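Local coordinates for protein methyltransferase (Bacteroides thetaiotaomicron, PDB 3FQ6) that is a domain of a probable tetrapyrrole-methylase-family methyltransferase, an enzyme expected to transfer methyl groups from S-adenosylmethionine, at residues 17-22 against 42-47; 23-28 against 48-53; 35-40 against 63-68; 72-77 against 104-109. One frame throughout, in Å; residues are numbered along the deposited sequence.

Three of the four contacts lie in one mixed sheet. Interactions 1 and 2 follow each other along the parallel strands 20-24 and 45-50, their centres about 16 Å apart, and Glu23 N makes a backbone hydrogen bond to Val47 O at 2.8 Å where one gives way to the other. Interaction 4 pairs the next two strands; its centre is about 10 Å from that of interaction 2, and Phe48 N makes another with Ile108 O at 2.8 Å. Interaction 3 joins two helices over the sheet and is tied to interaction 2 by a salt bridge, Glu23 OE2 to Arg35 NH2, 2.5 Å. The sulfate ion held by Lys37 beside interaction 3 probably comes from the crystallisation liquor.

Interaction 1: residues 17-22 against 42-47; sequences NEKFCF and EHRTMV
Cys21 turns SG anti to its carbonyl carbon (chi1 -65°) and Arg44 bends its chain at chi3 (-53°), which together bring the sulfur over the centre of one guanidinium face, SG lying 3.4 Å from Arg44 CZ. Glu42 fixes the rotation of that group by a side-on grip. Arg44 NE reaches Glu42 OE2 at 3.1 Å in a nearly straight salt bridge, in the guanidinium plane but from above the carboxylate, while NH1 takes OE1. The backbone N of Arg44 uses the anti lone pair of the same Glu42 OE2, 2.8 Å away, giving this oxygen two donors. Across the aliphatic part of Arg44 runs Lys19, its CB 3.8 Å from Arg44 CG and the two chains at about a right angle. Beyond them the backbones pair: Cys21 N donates to Thr45 O (2.8 Å), and Val47 N returns a more bent bond to Cys21 O (3.0 Å). One water links Lys19 O with Thr45 N. On the face carrying Phe20 and Phe22, Val47 CG1 packs 3.7 Å from Phe22 CD1. Two parallel neighbours joined through helix 32-39 make this a beta-alpha-beta crossover.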
loop_
_atom_site.group_PDB
_atom_site.type_symbol
_atom_site.label_atom_id
_atom_site.label_comp_id
_atom_site.label_asym_id
_atom_site.label_seq_id
_atom_site.Cartn_x
_atom_site.Cartn_y
_atom_site.Cartn_z
ATOM N N ASN A 17 -10.745 -8.661 -5.304
ATOM C CA ASN A 17 -10.021 -9.596 -4.468
ATOM C C ASN A 17 -10.225 -11.036 -4.868
ATOM O O ASN A 17 -9.796 -11.934 -4.149
ATOM C CB ASN A 17 -10.333 -9.388 -2.975
ATOM C CG ASN A 17 -11.752 -9.783 -2.596
ATOM O OD1 ASN A 17 -12.271 -9.295 -1.598
ATOM N ND2 ASN A 17 -12.377 -10.659 -3.369
ATOM N N GLU A 18 -10.895 -11.253 -5.996
ATOM C CA GLU A 18 -11.020 -12.597 -6.550
ATOM C C GLU A 18 -9.613 -13.110 -6.877
ATOM O O GLU A 18 -9.360 -14.305 -6.810
ATOM C CB GLU A 18 -11.878 -12.608 -7.820
ATOM C CG GLU A 18 -13.121 -11.723 -7.757
ATOM C CD GLU A 18 -14.406 -12.521 -7.613
ATOM O OE1 GLU A 18 -15.110 -12.328 -6.598
ATOM O OE2 GLU A 18 -14.727 -13.344 -8.510
ATOM N N LYS A 19 -8.712 -12.208 -7.260
ATOM C CA LYS A 19 -7.305 -12.557 -7.417
ATOM C C LYS A 19 -6.520 -11.431 -6.849
ATOM O O LYS A 19 -7.013 -10.318 -6.762
ATOM C CB LYS A 19 -6.899 -12.718 -8.880
ATOM C CG LYS A 19 -7.959 -13.260 -9.784
ATOM C CD LYS A 19 -7.880 -12.562 -11.129
ATOM C CE LYS A 19 -7.230 -13.425 -12.171
ATOM N NZ LYS A 19 -8.108 -14.590 -12.409
ATOM N N PHE A 20 -5.294 -11.711 -6.448
ATOM C CA PHE A 20 -4.433 -10.652 -6.016
ATOM C C PHE A 20 -3.033 -11.183 -5.949
ATOM O O PHE A 20 -2.807 -12.404 -6.059
ATOM C CB PHE A 20 -4.898 -10.010 -4.699
ATOM C CG PHE A 20 -4.869 -10.932 -3.529
ATOM C CD1 PHE A 20 -3.702 -11.055 -2.751
ATOM C CD2 PHE A 20 -6.000 -11.708 -3.207
ATOM C CE1 PHE A 20 -3.645 -11.931 -1.656
ATOM C CE2 PHE A 20 -5.975 -12.601 -2.114
ATOM C CZ PHE A 20 -4.799 -12.716 -1.327
ATOM N N CYS A 21 -2.096 -10.247 -5.839
ATOM C CA CYS A 21 -0.704 -10.575 -5.598
ATOM C C CYS A 21 -0.318 -10.076 -4.236
ATOM O O CYS A 21 -0.581 -8.931 -3.903
ATOM C CB CYS A 21 0.188 -9.883 -6.624
ATOM S SG CYS A 21 -0.146 -10.495 -8.257
ATOM N N PHE A 22 0.315 -10.935 -3.460
ATOM C CA PHE A 22 0.929 -10.533 -2.212
ATOM C C PHE A 22 2.458 -10.318 -2.386
ATOM O O PHE A 22 3.261 -11.272 -2.676
ATOM C CB PHE A 22 0.614 -11.558 -1.116
ATOM C CG PHE A 22 1.255 -11.255 0.204
ATOM C CD1 PHE A 22 0.606 -10.472 1.129
ATOM C CD2 PHE A 22 2.520 -11.759 0.517
ATOM C CE1 PHE A 22 1.207 -10.169 2.345
ATOM C CE2 PHE A 22 3.137 -11.480 1.732
ATOM C CZ PHE A 22 2.484 -10.688 2.655
ATOM N N GLU A 42 1.080 -4.794 -13.505
ATOM C CA GLU A 42 0.199 -5.755 -12.856
ATOM C C GLU A 42 -1.267 -5.310 -12.874
ATOM O O GLU A 42 -1.591 -4.187 -12.469
ATOM C CB GLU A 42 0.677 -5.966 -11.421
ATOM C CG GLU A 42 -0.080 -6.988 -10.673
ATOM C CD GLU A 42 -0.172 -8.224 -11.453
ATOM O OE1 GLU A 42 0.868 -8.898 -11.560
ATOM O OE2 GLU A 42 -1.261 -8.509 -11.997
ATOM N N HIS A 43 -2.137 -6.192 -13.350
ATOM C CA HIS A 43 -3.561 -5.912 -13.385
ATOM C C HIS A 43 -4.255 -6.287 -12.082
ATOM O O HIS A 43 -5.314 -5.714 -11.778
ATOM C CB HIS A 43 -4.259 -6.594 -14.570
ATOM C CG HIS A 43 -4.073 -5.880 -15.878
ATOM N ND1 HIS A 43 -2.861 -5.839 -16.547
ATOM C CD2 HIS A 43 -4.948 -5.192 -16.653
ATOM C CE1 HIS A 43 -2.998 -5.157 -17.672
ATOM N NE2 HIS A 43 -4.255 -4.758 -17.764
ATOM N N ARG A 44 -3.666 -7.214 -11.315
ATOM C CA ARG A 44 -4.294 -7.686 -10.081
ATOM C C ARG A 44 -4.019 -6.751 -8.928
ATOM O O ARG A 44 -2.952 -6.203 -8.834
ATOM C CB ARG A 44 -3.811 -9.076 -9.667
ATOM C CG ARG A 44 -4.506 -10.206 -10.337
ATOM C CD ARG A 44 -3.624 -11.449 -10.345
ATOM N NE ARG A 44 -2.289 -11.216 -10.910
ATOM C CZ ARG A 44 -1.335 -12.143 -11.012
ATOM N NH1 ARG A 44 -0.166 -11.834 -11.539
ATOM N NH2 ARG A 44 -1.537 -13.387 -10.593
ATOM N N THR A 45 -4.990 -6.616 -8.033
ATOM C CA THR A 45 -4.810 -5.950 -6.782
ATOM C C THR A 45 -3.516 -6.469 -6.116
ATOM O O THR A 45 -3.187 -7.649 -6.222
ATOM C CB THR A 45 -6.064 -6.168 -5.925
ATOM O OG1 THR A 45 -7.181 -5.520 -6.556
ATOM C CG2 THR A 45 -5.914 -5.579 -4.532
HETATM N N MSE A 46 -2.776 -5.568 -5.463
HETATM C CA MSE A 46 -1.476 -5.881 -4.809
HETATM C C MSE A 46 -1.477 -5.519 -3.334
HETATM O O MSE A 46 -2.123 -4.552 -2.920
HETATM C CB MSE A 46 -0.333 -5.140 -5.493
HETATM C CG MSE A 46 0.036 -5.662 -6.855
HETATM SE SE MSE A 46 0.607 -4.169 -7.976
HETATM C CE MSE A 46 -1.090 -3.203 -8.181
ATOM N N VAL A 47 -0.740 -6.283 -2.548
ATOM C CA VAL A 47 -0.772 -6.156 -1.091
ATOM C C VAL A 47 0.637 -6.076 -0.546
ATOM O O VAL A 47 1.442 -7.021 -0.768
ATOM C CB VAL A 47 -1.498 -7.370 -0.397
ATOM C CG1 VAL A 47 -1.292 -7.328 1.163
ATOM C CG2 VAL A 47 -3.062 -7.452 -0.783
HETATM O O HOH W 1 -7.177 -8.567 -8.711
#

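Interaction 2: residues 23-28 against 48-53; sequences EGFLPQ and FYESPH
Phe25 lays one face of its ring over CB of Tyr49, which sits almost on the ring normal, 3.7 Å from the Phe25 centroid, in a CH-pi contact. CG of Phe25 is anti to its carbonyl carbon (chi1 -67°), a setting that swings the ring across the neighbouring strand. The Tyr49 ring then turns its edge to the same Phe25 ring in an offset edge-to-face pair, centroids 5.8 Å apart and planes at 65°. At the rim, near the ring plane, Phe25 CE1 meets Ser51 N at 3.6 Å. That N-H is already engaged, donating to the anti lone pair of Glu50 OE2 at 2.6 Å, and the same oxygen forms a salt bridge with Arg54.

Gly24 has a positive phi, and its carbonyl is the acceptor of the one backbone bond of these segments, from Tyr49 N to Gly24 O at 3.0 Å. The donor stands well above the carbonyl plane. On the other side of the sheet the Phe48 ring is met obliquely by two side chains: Glu23 CB lies 3.6 Å from Phe48 CD1, and Leu26 CD1 approaches the same Phe48 CD1 to 3.7 Å. The carboxylate of Glu23 continues past the ring to a salt bridge with Arg35.

Leu39 of helix 32-39 and Phe62 of helix 55-66 also pack on Phe48. Tyr49, on the opposite face, touches Phe22 and Val107, and Phe48 is bonded through its backbone to Ile108 in strand 105-110.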
loop_
_atom_site.group_PDB
_atom_site.type_symbol
_atom_site.label_atom_id
_atom_site.label_comp_id
_atom_site.label_asym_id
_atom_site.label_seq_id
_atom_site.Cartn_x
_atom_site.Cartn_y
_atom_site.Cartn_z
ATOM N N GLU A 23 2.845 -9.063 -2.170
ATOM C CA GLU A 23 4.233 -8.619 -2.313
ATOM C C GLU A 23 5.075 -8.632 -1.017
ATOM O O GLU A 23 6.277 -8.855 -1.092
ATOM C CB GLU A 23 4.294 -7.228 -2.988
ATOM C CG GLU A 23 5.733 -6.710 -3.226
ATOM C CD GLU A 23 6.487 -7.516 -4.291
ATOM O OE1 GLU A 23 7.735 -7.709 -4.182
ATOM O OE2 GLU A 23 5.804 -7.956 -5.247
ATOM N N GLY A 24 4.458 -8.391 0.144
ATOM C CA GLY A 24 5.176 -8.175 1.418
ATOM C C GLY A 24 5.913 -6.834 1.467
ATOM O O GLY A 24 5.450 -5.827 0.939
ATOM N N PHE A 25 7.052 -6.823 2.145
ATOM C CA PHE A 25 7.979 -5.697 2.076
ATOM C C PHE A 25 8.741 -5.673 0.750
ATOM O O PHE A 25 9.352 -6.663 0.337
ATOM C CB PHE A 25 9.002 -5.740 3.228
ATOM C CG PHE A 25 8.403 -5.510 4.601
ATOM C CD1 PHE A 25 8.178 -4.213 5.074
ATOM C CD2 PHE A 25 8.083 -6.596 5.422
ATOM C CE1 PHE A 25 7.645 -3.996 6.340
ATOM C CE2 PHE A 25 7.565 -6.396 6.699
ATOM C CZ PHE A 25 7.344 -5.085 7.155
ATOM N N LEU A 26 8.704 -4.535 0.081
ATOM C CA LEU A 26 9.636 -4.307 -0.987
ATOM C C LEU A 26 11.066 -4.260 -0.413
ATOM O O LEU A 26 11.292 -3.830 0.721
ATOM C CB LEU A 26 9.266 -3.036 -1.726
ATOM C CG LEU A 26 8.043 -3.272 -2.622
ATOM C CD1 LEU A 26 7.200 -2.013 -2.763
ATOM C CD2 LEU A 26 8.481 -3.812 -4.009
ATOM N N PRO A 27 12.038 -4.748 -1.179
ATOM C CA PRO A 27 13.395 -4.593 -0.654
ATOM C C PRO A 27 13.768 -3.105 -0.577
ATOM O O PRO A 27 13.186 -2.274 -1.286
ATOM C CB PRO A 27 14.269 -5.314 -1.692
ATOM C CG PRO A 27 13.316 -5.977 -2.665
ATOM C CD PRO A 27 12.006 -5.282 -2.550
ATOM N N GLN A 28 14.739 -2.784 0.275
ATOM C CA GLN A 28 15.221 -1.400 0.471
ATOM C C GLN A 28 16.022 -0.856 -0.722
ATOM O O GLN A 28 15.757 0.242 -1.235
ATOM C CB GLN A 28 16.112 -1.337 1.731
ATOM C CG GLN A 28 15.496 -1.930 3.024
ATOM C CD GLN A 28 14.505 -0.972 3.710
ATOM O OE1 GLN A 28 14.724 -0.565 4.872
ATOM N NE2 GLN A 28 13.422 -0.591 2.988
ATOM N N PHE A 48 0.935 -4.973 0.172
ATOM C CA PHE A 48 2.283 -4.734 0.739
ATOM C C PHE A 48 2.248 -4.530 2.226
ATOM O O PHE A 48 1.245 -4.047 2.782
ATOM C CB PHE A 48 2.996 -3.501 0.149
ATOM C CG PHE A 48 2.900 -3.378 -1.367
ATOM C CD1 PHE A 48 3.968 -3.761 -2.177
ATOM C CD2 PHE A 48 1.738 -2.852 -1.979
ATOM C CE1 PHE A 48 3.882 -3.646 -3.590
ATOM C CE2 PHE A 48 1.642 -2.749 -3.340
ATOM C CZ PHE A 48 2.730 -3.139 -4.161
ATOM N N TYR A 49 3.370 -4.887 2.853
ATOM C CA TYR A 49 3.673 -4.431 4.183
ATOM C C TYR A 49 4.672 -3.285 4.039
ATOM O O TYR A 49 5.571 -3.342 3.196
ATOM C CB TYR A 49 4.322 -5.554 5.005
ATOM C CG TYR A 49 3.438 -6.771 5.319
ATOM C CD1 TYR A 49 2.047 -6.671 5.387
ATOM C CD2 TYR A 49 4.015 -7.995 5.594
ATOM C CE1 TYR A 49 1.261 -7.787 5.694
ATOM C CE2 TYR A 49 3.258 -9.104 5.901
ATOM C CZ TYR A 49 1.894 -9.014 5.955
ATOM O OH TYR A 49 1.170 -10.156 6.265
ATOM N N GLU A 50 4.550 -2.264 4.881
ATOM C CA GLU A 50 5.578 -1.237 4.944
ATOM C C GLU A 50 5.842 -0.766 6.377
ATOM O O GLU A 50 4.938 -0.703 7.213
ATOM C CB GLU A 50 5.188 -0.061 4.049
ATOM C CG GLU A 50 6.225 1.048 3.935
ATOM C CD GLU A 50 7.613 0.513 3.583
ATOM O OE1 GLU A 50 7.927 0.554 2.384
ATOM O OE2 GLU A 50 8.371 0.041 4.480
ATOM N N SER A 51 7.090 -0.433 6.673
ATOM C CA SER A 51 7.387 0.155 7.973
ATOM C C SER A 51 6.820 1.573 8.012
ATOM O O SER A 51 6.697 2.238 6.967
ATOM C CB SER A 51 8.864 0.208 8.225
ATOM O OG SER A 51 9.254 1.557 8.162
ATOM N N PRO A 52 6.455 2.037 9.217
ATOM C CA PRO A 52 5.808 3.350 9.290
ATOM C C PRO A 52 6.744 4.492 8.881
ATOM O O PRO A 52 6.316 5.387 8.166
ATOM C CB PRO A 52 5.363 3.454 10.749
ATOM C CG PRO A 52 6.217 2.451 11.475
ATOM C CD PRO A 52 6.506 1.354 10.520
ATOM N N HIS A 53 8.005 4.435 9.297
ATOM C CA HIS A 53 8.976 5.469 8.934
ATOM C C HIS A 53 9.195 5.500 7.430
ATOM O O HIS A 53 9.544 6.524 6.878
ATOM C CB HIS A 53 10.313 5.262 9.652
ATOM C CG HIS A 53 10.147 4.851 11.080
ATOM N ND1 HIS A 53 9.451 5.616 11.999
ATOM C CD2 HIS A 53 10.530 3.732 11.741
ATOM C CE1 HIS A 53 9.435 4.997 13.166
ATOM N NE2 HIS A 53 10.085 3.852 13.039
#

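Interaction 3: residues 35-40 against 63-68; sequences RLKALA and AEYFGT
Helices 32-39 and 55-66 come together near their C-terminal ends, in a helix-helix contact made by Leu36, Lys37, Leu39 and Ala40 against two consecutive aromatic residues, Tyr65 and Phe66. Leu36 places CB over one face of the Tyr65 ring, 3.8 Å from the centroid and shifted toward the rim, a CH-pi contact in which the side chains cross at about a right angle. Its CD1 follows the same face, 3.9 Å from Tyr65 CE1. Lys37 comes to the ring edge instead, its CG 4.1 Å from Tyr65 CE2, and beyond the contact its NZ pairs with a sulfate ion.

Phe66 has CG anti to its carbonyl carbon (chi1 -54°), and its ring pushes edge-first at the last turn of the other helix. There Phe66 CE1 lies 3.4 Å from Leu39 O and near Ala40 N, while CZ packs 4.0 Å from Leu39 CB. Ala40 N is itself occupied by a helical bond to Leu36 O. Gly67, with positive phi, ends helix 55-66 just beyond.

Both helices cover the same face of the sheet: Leu39 rests on Met46 and Phe48 of strand 45-50, the rings of Phe62 and Phe66 pack edge-to-face, and Ala63 turns to Ile94 of helix 90-99.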
loop_
_atom_site.group_PDB
_atom_site.type_symbol
_atom_site.label_atom_id
_atom_site.label_comp_id
_atom_site.label_asym_id
_atom_site.label_seq_id
_atom_site.Cartn_x
_atom_site.Cartn_y
_atom_site.Cartn_z
ATOM N N ARG A 35 11.309 -4.782 -8.971
ATOM C CA ARG A 35 9.989 -5.181 -8.482
ATOM C C ARG A 35 8.981 -4.111 -8.925
ATOM O O ARG A 35 7.910 -4.425 -9.475
ATOM C CB ARG A 35 9.950 -5.376 -6.947
ATOM C CG ARG A 35 10.867 -6.481 -6.348
ATOM C CD ARG A 35 10.470 -7.903 -6.657
ATOM N NE ARG A 35 9.025 -8.060 -6.586
ATOM C CZ ARG A 35 8.253 -8.489 -7.590
ATOM N NH1 ARG A 35 8.795 -8.858 -8.749
ATOM N NH2 ARG A 35 6.933 -8.569 -7.433
ATOM N N LEU A 36 9.347 -2.848 -8.732
ATOM C CA LEU A 36 8.454 -1.772 -9.107
ATOM C C LEU A 36 8.129 -1.788 -10.586
ATOM O O LEU A 36 6.976 -1.555 -10.942
ATOM C CB LEU A 36 9.011 -0.410 -8.711
ATOM C CG LEU A 36 9.103 -0.112 -7.216
ATOM C CD1 LEU A 36 10.166 0.905 -7.032
ATOM C CD2 LEU A 36 7.791 0.370 -6.664
ATOM N N LYS A 37 9.112 -2.065 -11.441
ATOM C CA LYS A 37 8.856 -2.075 -12.877
ATOM C C LYS A 37 7.880 -3.185 -13.269
ATOM O O LYS A 37 6.931 -2.952 -14.022
ATOM C CB LYS A 37 10.151 -2.146 -13.696
ATOM C CG LYS A 37 10.960 -0.852 -13.659
ATOM C CD LYS A 37 11.757 -0.618 -14.947
ATOM C CE LYS A 37 12.470 0.733 -14.881
ATOM N NZ LYS A 37 13.150 1.225 -16.143
ATOM N N ALA A 38 8.103 -4.381 -12.722
ATOM C CA ALA A 38 7.218 -5.529 -12.923
ATOM C C ALA A 38 5.813 -5.257 -12.376
ATOM O O ALA A 38 4.805 -5.638 -13.011
ATOM C CB ALA A 38 7.817 -6.770 -12.272
ATOM N N LEU A 39 5.750 -4.596 -11.213
ATOM C CA LEU A 39 4.466 -4.325 -10.559
ATOM C C LEU A 39 3.669 -3.222 -11.249
ATOM O O LEU A 39 2.455 -3.169 -11.101
ATOM C CB LEU A 39 4.627 -4.004 -9.068
ATOM C CG LEU A 39 5.174 -5.069 -8.126
ATOM C CD1 LEU A 39 5.576 -4.387 -6.850
ATOM C CD2 LEU A 39 4.203 -6.198 -7.833
ATOM N N ALA A 40 4.342 -2.371 -12.016
ATOM C CA ALA A 40 3.701 -1.310 -12.824
ATOM C C ALA A 40 2.769 -1.850 -13.890
ATOM O O ALA A 40 1.848 -1.150 -14.333
ATOM C CB ALA A 40 4.754 -0.441 -13.499
ATOM N N ALA A 63 3.231 6.650 -6.475
ATOM C CA ALA A 63 2.599 7.560 -7.404
ATOM C C ALA A 63 3.478 7.681 -8.661
ATOM O O ALA A 63 2.966 7.720 -9.776
ATOM C CB ALA A 63 2.321 8.911 -6.775
ATOM N N GLU A 64 4.795 7.660 -8.483
ATOM C CA GLU A 64 5.755 7.760 -9.593
ATOM C C GLU A 64 5.479 6.604 -10.563
ATOM O O GLU A 64 5.258 6.799 -11.755
ATOM C CB GLU A 64 7.150 7.576 -8.995
ATOM C CG GLU A 64 8.276 8.486 -9.359
ATOM C CD GLU A 64 9.494 8.178 -8.467
ATOM O OE1 GLU A 64 10.405 7.440 -8.903
ATOM O OE2 GLU A 64 9.522 8.640 -7.301
ATOM N N TYR A 65 5.449 5.395 -10.018
ATOM C CA TYR A 65 5.341 4.177 -10.831
ATOM C C TYR A 65 3.940 3.746 -11.268
ATOM O O TYR A 65 3.782 3.198 -12.340
ATOM C CB TYR A 65 6.042 3.014 -10.144
ATOM C CG TYR A 65 7.554 3.040 -10.253
ATOM C CD1 TYR A 65 8.309 3.842 -9.420
ATOM C CD2 TYR A 65 8.232 2.257 -11.200
ATOM C CE1 TYR A 65 9.692 3.865 -9.509
ATOM C CE2 TYR A 65 9.611 2.256 -11.279
ATOM C CZ TYR A 65 10.349 3.063 -10.423
ATOM O OH TYR A 65 11.756 3.114 -10.492
ATOM N N PHE A 66 2.944 4.001 -10.437
ATOM C CA PHE A 66 1.565 3.530 -10.649
ATOM C C PHE A 66 0.613 4.638 -11.044
ATOM O O PHE A 66 -0.464 4.336 -11.531
ATOM C CB PHE A 66 1.021 2.840 -9.378
ATOM C CG PHE A 66 1.899 1.738 -8.889
ATOM C CD1 PHE A 66 2.224 0.668 -9.725
ATOM C CD2 PHE A 66 2.443 1.768 -7.631
ATOM C CE1 PHE A 66 3.070 -0.354 -9.299
ATOM C CE2 PHE A 66 3.316 0.741 -7.211
ATOM C CZ PHE A 66 3.623 -0.313 -8.048
ATOM N N GLY A 67 0.996 5.902 -10.823
ATOM C CA GLY A 67 0.144 7.024 -11.184
ATOM C C GLY A 67 -0.533 7.610 -9.956
ATOM O O GLY A 67 -0.881 6.883 -9.028
ATOM N N THR A 68 -0.710 8.935 -9.956
ATOM C CA THR A 68 -1.332 9.645 -8.822
ATOM C C THR A 68 -2.805 9.320 -8.580
ATOM O O THR A 68 -3.298 9.488 -7.459
ATOM C CB THR A 68 -1.202 11.197 -8.902
ATOM O OG1 THR A 68 -1.855 11.682 -10.089
ATOM C CG2 THR A 68 0.264 11.637 -8.885
#

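Interaction 4: residues 72-77 against 104-109; sequences ATVSRE and GEIVIV
Thr73 and Val109 form the first of three antiparallel hydrogen-bonded pairs, in which each residue both gives and receives. Thr73 N donates to Val109 O at 2.9 Å, and Val109 N answers to Thr73 O at 3.0 Å. Ser75 N to Val107 O and Val107 N to Ser75 O are both 2.8 Å, with the donors in the carbonyl planes. Glu77 N reaches Glu105 O at 2.9 Å, and the last bond runs back from Glu105 N to Glu77 O. That same Glu77 oxygen is brushed by CA of Gly104, at a spot too tight for a side chain.

The intervening non-hydrogen-bonded residues turn their backbone polar atoms outward to other strands: Val74 pairs with Val86, Arg76 with Glu84 and Ile108 with Phe48. The buried guanidinium of Arg76 is likewise satisfied, NE by Arg103 O and NH2 by a salt bridge to Glu84. Its aliphatic part runs alongside Ile106, CG being 3.6 Å from Ile106 CD1, and Val74 CG1 meets Ile106 CG2 at the same 3.6 Å. On the other face Thr73 holds OG1 between its backbone N and carbonyl carbon (chi1 77°), against Val109 CB. The carboxylates of Glu77 and Glu105 lie on that face too, Glu77 OE2 and Glu105 OE2 being 5.5 Å apart, and any repulsion between these like charges is probably modest.

Helix 6-12 covers the Ser75, Val107 and Val109 side. Leu55 of helix 55-66 packs on Val74, Ile106 and Ile108 on the other, where Phe97 of helix 90-99 meets Val74 and Arg76, and strands 45-50 and 83-87 flank the pair.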
loop_
_atom_site.group_PDB
_atom_site.type_symbol
_atom_site.label_atom_id
_atom_site.label_comp_id
_atom_site.label_asym_id
_atom_site.label_seq_id
_atom_site.Cartn_x
_atom_site.Cartn_y
_atom_site.Cartn_z
ATOM N N ALA A 72 -5.772 3.198 -3.526
ATOM C CA ALA A 72 -5.179 2.347 -2.512
ATOM C C ALA A 72 -5.827 2.532 -1.137
ATOM O O ALA A 72 -6.585 3.493 -0.901
ATOM C CB ALA A 72 -3.628 2.558 -2.436
ATOM N N THR A 73 -5.541 1.592 -0.242
ATOM C CA THR A 73 -5.841 1.786 1.184
ATOM C C THR A 73 -4.625 1.507 2.051
ATOM O O THR A 73 -3.709 0.698 1.669
ATOM C CB THR A 73 -7.026 0.914 1.673
ATOM O OG1 THR A 73 -6.567 -0.421 1.838
ATOM C CG2 THR A 73 -8.174 0.911 0.684
ATOM N N VAL A 74 -4.599 2.161 3.218
ATOM C CA VAL A 74 -3.517 1.957 4.223
ATOM C C VAL A 74 -4.200 1.568 5.502
ATOM O O VAL A 74 -5.131 2.263 5.963
ATOM C CB VAL A 74 -2.658 3.266 4.459
ATOM C CG1 VAL A 74 -1.640 3.070 5.548
ATOM C CG2 VAL A 74 -1.980 3.766 3.152
ATOM N N SER A 75 -3.776 0.444 6.063
ATOM C CA SER A 75 -4.273 0.006 7.340
ATOM C C SER A 75 -3.134 0.065 8.309
ATOM O O SER A 75 -2.029 -0.412 8.016
ATOM C CB SER A 75 -4.770 -1.422 7.225
ATOM O OG SER A 75 -5.860 -1.428 6.332
ATOM N N ARG A 76 -3.391 0.690 9.449
ATOM C CA ARG A 76 -2.386 0.873 10.492
ATOM C C ARG A 76 -2.941 0.325 11.789
ATOM O O ARG A 76 -3.941 0.855 12.276
ATOM C CB ARG A 76 -2.099 2.361 10.733
ATOM C CG ARG A 76 -1.327 3.098 9.687
ATOM C CD ARG A 76 -1.204 4.588 10.095
ATOM N NE ARG A 76 -0.750 4.784 11.474
ATOM C CZ ARG A 76 -1.117 5.789 12.283
ATOM N NH1 ARG A 76 -0.621 5.861 13.518
ATOM N NH2 ARG A 76 -1.981 6.710 11.885
ATOM N N GLU A 77 -2.299 -0.734 12.317
ATOM C CA GLU A 77 -2.439 -1.185 13.724
ATOM C C GLU A 77 -1.708 -0.157 14.529
ATOM O O GLU A 77 -0.486 -0.141 14.491
ATOM C CB GLU A 77 -1.677 -2.478 13.986
ATOM C CG GLU A 77 -1.981 -3.631 13.100
ATOM C CD GLU A 77 -2.851 -4.629 13.779
ATOM O OE1 GLU A 77 -3.796 -5.111 13.113
ATOM O OE2 GLU A 77 -2.604 -4.920 14.982
ATOM N N GLY A 104 2.972 2.560 14.038
ATOM C CA GLY A 104 2.230 1.301 13.955
ATOM C C GLY A 104 2.586 0.384 12.800
ATOM O O GLY A 104 3.552 0.643 12.082
ATOM N N GLU A 105 1.806 -0.685 12.617
ATOM C CA GLU A 105 2.066 -1.696 11.582
ATOM C C GLU A 105 1.158 -1.446 10.391
ATOM O O GLU A 105 -0.047 -1.277 10.563
ATOM C CB GLU A 105 1.851 -3.111 12.116
ATOM C CG GLU A 105 2.685 -3.448 13.339
ATOM C CD GLU A 105 2.762 -4.945 13.619
ATOM O OE1 GLU A 105 3.250 -5.335 14.717
ATOM O OE2 GLU A 105 2.345 -5.738 12.740
ATOM N N ILE A 106 1.741 -1.433 9.195
ATOM C CA ILE A 106 1.071 -0.953 8.008
ATOM C C ILE A 106 0.809 -2.062 6.991
ATOM O O ILE A 106 1.679 -2.899 6.715
ATOM C CB ILE A 106 1.911 0.100 7.295
ATOM C CG1 ILE A 106 2.638 1.005 8.305
ATOM C CG2 ILE A 106 1.051 0.851 6.260
ATOM C CD1 ILE A 106 2.047 2.351 8.532
ATOM N N VAL A 107 -0.386 -2.054 6.420
ATOM C CA VAL A 107 -0.664 -2.813 5.209
ATOM C C VAL A 107 -1.220 -1.856 4.133
ATOM O O VAL A 107 -2.141 -1.075 4.387
ATOM C CB VAL A 107 -1.637 -4.011 5.498
ATOM C CG1 VAL A 107 -2.131 -4.719 4.184
ATOM C CG2 VAL A 107 -0.994 -4.999 6.518
ATOM N N ILE A 108 -0.627 -1.897 2.949
ATOM C CA ILE A 108 -1.114 -1.151 1.793
ATOM C C ILE A 108 -1.767 -2.160 0.803
ATOM O O ILE A 108 -1.197 -3.210 0.497
ATOM C CB ILE A 108 0.028 -0.363 1.082
ATOM C CG1 ILE A 108 0.908 0.406 2.081
ATOM C CG2 ILE A 108 -0.503 0.598 -0.015
ATOM C CD1 ILE A 108 2.351 0.677 1.527
ATOM N N VAL A 109 -2.977 -1.839 0.351
ATOM C CA VAL A 109 -3.684 -2.602 -0.640
ATOM C C VAL A 109 -3.792 -1.655 -1.834
ATOM O O VAL A 109 -4.351 -0.558 -1.721
ATOM C CB VAL A 109 -5.087 -3.090 -0.143
ATOM C CG1 VAL A 109 -5.807 -3.839 -1.232
ATOM C CG2 VAL A 109 -4.962 -4.014 1.088
#